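Local coordinates for protein leucyl-tRNA synthetase (Giardia intestinalis, PDB 3PZ6) that probably attaches leucine to tRNA(Leu) using ATP, this chain being its CP1 editing domain, which probably deacylates mischarged tRNA, at residues D200-R205 against L218-Y223. The protein carries 2 engineered substitutions. Numbering follows the deposited sequence.
Sequences DILENR and LMLEPY
Leu220 turns CG anti to its own carbonyl carbon (chi1 -82°) and sets CD1 against the last turn of helix 192-202, while Leu202 swings CG anti to its backbone N (chi1 -168°) and brings CD1 back toward the loop that carries Leu220. The Leu220 methyl lodges against the branch point of Ile201: CD1 lies 3.6 Å from Ile201 CB and also touches the branch methyl CG2, the two side chains crossing at about a right angle. The same CD1 abuts the backbone of the next residue, 3.7 Å from Leu202 N. Leu202 answers from its own side, with its CD1 4.0 Å from Leu220 CB and 3.8 Å from Glu221 CG, so that one methyl spans the start of both side chains. No hydrogen bond joins the segments, and the contact is apolar. Both partners sit where helices end: a Schellman motif with Asn204 as its positive-phi residue closes helix 192-202 (Arg205 N to Asp200 O, 2.9 Å), and a type I turn from Leu220 to Tyr223 follows helix 216-219. Tyr198 OH, from helix 192-202, hydrogen-bonds Leu220 O, adding a polar tie beside the leucines. Val216 of helix 216-219 meets Leu202 and Glu221. The two helix ends thus form a partly buried contact against the mixed sheet of the CP1 editing domain, where Ile201 rests on Pro171 and Leu220 on Leu170, both of strand 167-171.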
ATOM      1  N   ASP A 200       0.989  -5.117 -16.413  1.00 27.26           N
ATOM      2  CA  ASP A 200       0.638  -6.528 -16.616  1.00 29.91           C
ATOM      3  C   ASP A 200      -0.820  -6.859 -16.228  1.00 29.65           C
ATOM      4  O   ASP A 200      -1.520  -7.546 -16.978  1.00 27.86           O
ATOM      5  CB  ASP A 200       1.601  -7.443 -15.853  1.00 26.59           C
ATOM      6  CG  ASP A 200       2.928  -7.633 -16.572  1.00 39.86           C
ATOM      7  OD1 ASP A 200       3.057  -7.204 -17.750  1.00 38.93           O
ATOM      8  OD2 ASP A 200       3.848  -8.217 -15.952  1.00 39.53           O
ATOM      9  N   ILE A 201      -1.259  -6.368 -15.063  1.00 26.09           N
ATOM     10  CA  ILE A 201      -2.622  -6.578 -14.595  1.00 24.44           C
ATOM     11  C   ILE A 201      -3.596  -5.848 -15.525  1.00 29.24           C
ATOM     12  O   ILE A 201      -4.573  -6.435 -15.994  1.00 29.87           O
ATOM     13  CB  ILE A 201      -2.835  -6.077 -13.132  1.00 28.08           C
ATOM     14  CG1 ILE A 201      -1.726  -6.558 -12.175  1.00 31.04           C
ATOM     15  CG2 ILE A 201      -4.246  -6.412 -12.628  1.00 21.75           C
ATOM     16  CD1 ILE A 201      -1.916  -7.916 -11.556  1.00 31.17           C
ATOM     17  N   LEU A 202      -3.304  -4.581 -15.806  1.00 26.88           N
ATOM     18  CA  LEU A 202      -4.184  -3.716 -16.591  1.00 29.37           C
ATOM     19  C   LEU A 202      -4.592  -4.311 -17.942  1.00 29.39           C
ATOM     20  O   LEU A 202      -5.759  -4.229 -18.337  1.00 30.07           O
ATOM     21  CB  LEU A 202      -3.530  -2.346 -16.789  1.00 26.16           C
ATOM     22  CG  LEU A 202      -4.331  -1.168 -17.343  1.00 29.22           C
ATOM     23  CD1 LEU A 202      -5.481  -0.760 -16.425  1.00 25.65           C
ATOM     24  CD2 LEU A 202      -3.398   0.013 -17.597  1.00 24.47           C
ATOM     25  N   GLU A 203      -3.630  -4.919 -18.627  1.00 33.54           N
ATOM     26  CA  GLU A 203      -3.846  -5.475 -19.964  1.00 33.12           C
ATOM     27  C   GLU A 203      -3.956  -6.994 -19.920  1.00 26.30           C
ATOM     28  O   GLU A 203      -3.792  -7.663 -20.933  1.00 31.97           O
ATOM     29  CB  GLU A 203      -2.716  -5.056 -20.911  1.00 35.58           C
ATOM     30  CG  GLU A 203      -2.433  -3.547 -20.947  1.00 37.96           C
ATOM     31  CD  GLU A 203      -1.188  -3.209 -21.755  1.00 58.57           C
ATOM     32  OE1 GLU A 203      -0.246  -4.035 -21.787  1.00 59.67           O
ATOM     33  OE2 GLU A 203      -1.145  -2.115 -22.365  1.00 63.05           O
ATOM     34  N   ASN A 204      -4.234  -7.532 -18.739  1.00 30.25           N
ATOM     35  CA  ASN A 204      -4.421  -8.969 -18.546  1.00 28.46           C
ATOM     36  C   ASN A 204      -3.339  -9.836 -19.208  1.00 31.84           C
ATOM     37  O   ASN A 204      -3.632 -10.885 -19.791  1.00 32.57           O
ATOM     38  CB  ASN A 204      -5.820  -9.382 -19.004  1.00 23.15           C
ATOM     39  CG  ASN A 204      -6.154 -10.802 -18.627  1.00 29.24           C
ATOM     40  OD1 ASN A 204      -5.865 -11.249 -17.521  1.00 27.59           O
ATOM     41  ND2 ASN A 204      -6.763 -11.525 -19.552  1.00 33.55           N
ATOM     42  N   ARG A 205      -2.089  -9.388 -19.096  1.00 31.24           N
ATOM     43  CA  ARG A 205      -0.948 -10.071 -19.685  1.00 32.99           C
ATOM     44  C   ARG A 205      -0.905 -11.531 -19.260  1.00 37.53           C
ATOM     45  O   ARG A 205      -0.947 -11.839 -18.068  1.00 39.48           O
ATOM     46  CB  ARG A 205       0.348  -9.344 -19.319  1.00 32.64           C
ATOM     47  CG  ARG A 205       1.619 -10.144 -19.574  1.00 54.43           C
ATOM     48  CD  ARG A 205       2.702  -9.308 -20.250  1.00 55.88           C
ATOM     49  NE  ARG A 205       2.676  -9.485 -21.699  1.00 61.79           N
ATOM     50  CZ  ARG A 205       2.027  -8.699 -22.558  1.00 67.29           C
ATOM     51  NH1 ARG A 205       1.333  -7.642 -22.135  1.00 57.90           N
ATOM     52  NH2 ARG A 205       2.080  -8.972 -23.856  1.00 75.71           N
ATOM     53  N   LEU A 218     -12.603  -1.489 -12.364  1.00 27.08           N
ATOM     54  CA  LEU A 218     -12.919  -0.968 -11.034  1.00 20.39           C
ATOM     55  C   LEU A 218     -11.671  -0.822 -10.165  1.00 23.07           C
ATOM     56  O   LEU A 218     -11.602   0.070  -9.335  1.00 24.92           O
ATOM     57  CB  LEU A 218     -13.927  -1.890 -10.338  1.00 23.12           C
ATOM     58  CG  LEU A 218     -14.370  -1.589  -8.898  1.00 38.43           C
ATOM     59  CD1 LEU A 218     -15.334  -0.400  -8.841  1.00 34.04           C
ATOM     60  CD2 LEU A 218     -14.990  -2.826  -8.219  1.00 35.35           C
ATOM     61  N   MET A 219     -10.683  -1.690 -10.370  1.00 23.96           N
ATOM     62  CA  MET A 219      -9.559  -1.790  -9.450  1.00 19.40           C
ATOM     63  C   MET A 219      -8.242  -1.156  -9.922  1.00 17.78           C
ATOM     64  O   MET A 219      -7.341  -0.949  -9.116  1.00 21.05           O
ATOM     65  CB  MET A 219      -9.348  -3.254  -9.038  1.00 24.01           C
ATOM     66  CG  MET A 219     -10.577  -3.908  -8.414  1.00 20.93           C
ATOM     67  SD  MET A 219     -10.299  -5.640  -8.020  1.00 26.24           S
ATOM     68  CE  MET A 219     -11.882  -6.140  -7.318  1.00 20.15           C
ATOM     69  N   LEU A 220      -8.142  -0.827 -11.206  1.00 22.76           N
ATOM     70  CA  LEU A 220      -6.903  -0.275 -11.774  1.00 22.08           C
ATOM     71  C   LEU A 220      -7.082   0.955 -12.649  1.00 22.48           C
ATOM     72  O   LEU A 220      -6.358   1.936 -12.485  1.00 27.39           O
ATOM     73  CB  LEU A 220      -6.136  -1.336 -12.566  1.00 22.78           C
ATOM     74  CG  LEU A 220      -5.257  -2.302 -11.789  1.00 20.95           C
ATOM     75  CD1 LEU A 220      -4.218  -2.825 -12.725  1.00 28.94           C
ATOM     76  CD2 LEU A 220      -4.574  -1.570 -10.654  1.00 32.17           C
ATOM     77  N   GLU A 221      -8.027   0.894 -13.584  1.00 21.63           N
ATOM     78  CA  GLU A 221      -8.314   2.002 -14.505  1.00 21.73           C
ATOM     79  C   GLU A 221      -8.572   3.369 -13.851  1.00 24.35           C
ATOM     80  O   GLU A 221      -8.132   4.383 -14.386  1.00 27.82           O
ATOM     81  CB  GLU A 221      -9.460   1.634 -15.449  1.00 25.87           C
ATOM     82  CG  GLU A 221      -9.022   0.706 -16.587  1.00 33.62           C
ATOM     83  CD  GLU A 221     -10.176   0.194 -17.444  1.00 43.67           C
ATOM     84  OE1 GLU A 221     -11.290   0.785 -17.396  1.00 44.99           O
ATOM     85  OE2 GLU A 221      -9.956  -0.806 -18.173  1.00 32.85           O
ATOM     86  N   PRO A 222      -9.279   3.407 -12.698  1.00 25.61           N
ATOM     87  CA  PRO A 222      -9.427   4.714 -12.046  1.00 27.22           C
ATOM     88  C   PRO A 222      -8.198   5.170 -11.248  1.00 28.07           C
ATOM     89  O   PRO A 222      -8.186   6.290 -10.740  1.00 35.11           O
ATOM     90  CB  PRO A 222     -10.619   4.506 -11.095  1.00 27.23           C
ATOM     91  CG  PRO A 222     -11.120   3.117 -11.337  1.00 24.11           C
ATOM     92  CD  PRO A 222     -10.022   2.362 -11.973  1.00 24.38           C
ATOM     93  N   TYR A 223      -7.179   4.322 -11.132  1.00 24.98           N
ATOM     94  CA  TYR A 223      -5.991   4.660 -10.346  1.00 23.13           C
ATOM     95  C   TYR A 223      -4.746   4.699 -11.220  1.00 24.59           C
ATOM     96  O   TYR A 223      -3.855   3.855 -11.113  1.00 30.44           O
ATOM     97  CB  TYR A 223      -5.823   3.686  -9.177  1.00 21.49           C
ATOM     98  CG  TYR A 223      -7.126   3.400  -8.474  1.00 24.73           C
ATOM     99  CD1 TYR A 223      -7.599   4.248  -7.475  1.00 24.26           C
ATOM    100  CD2 TYR A 223      -7.902   2.293  -8.831  1.00 21.18           C
ATOM    101  CE1 TYR A 223      -8.805   3.997  -6.845  1.00 26.58           C
ATOM    102  CE2 TYR A 223      -9.111   2.037  -8.209  1.00 21.01           C
ATOM    103  CZ  TYR A 223      -9.557   2.890  -7.217  1.00 26.19           C
ATOM    104  OH  TYR A 223     -10.759   2.642  -6.595  1.00 30.47           O
TER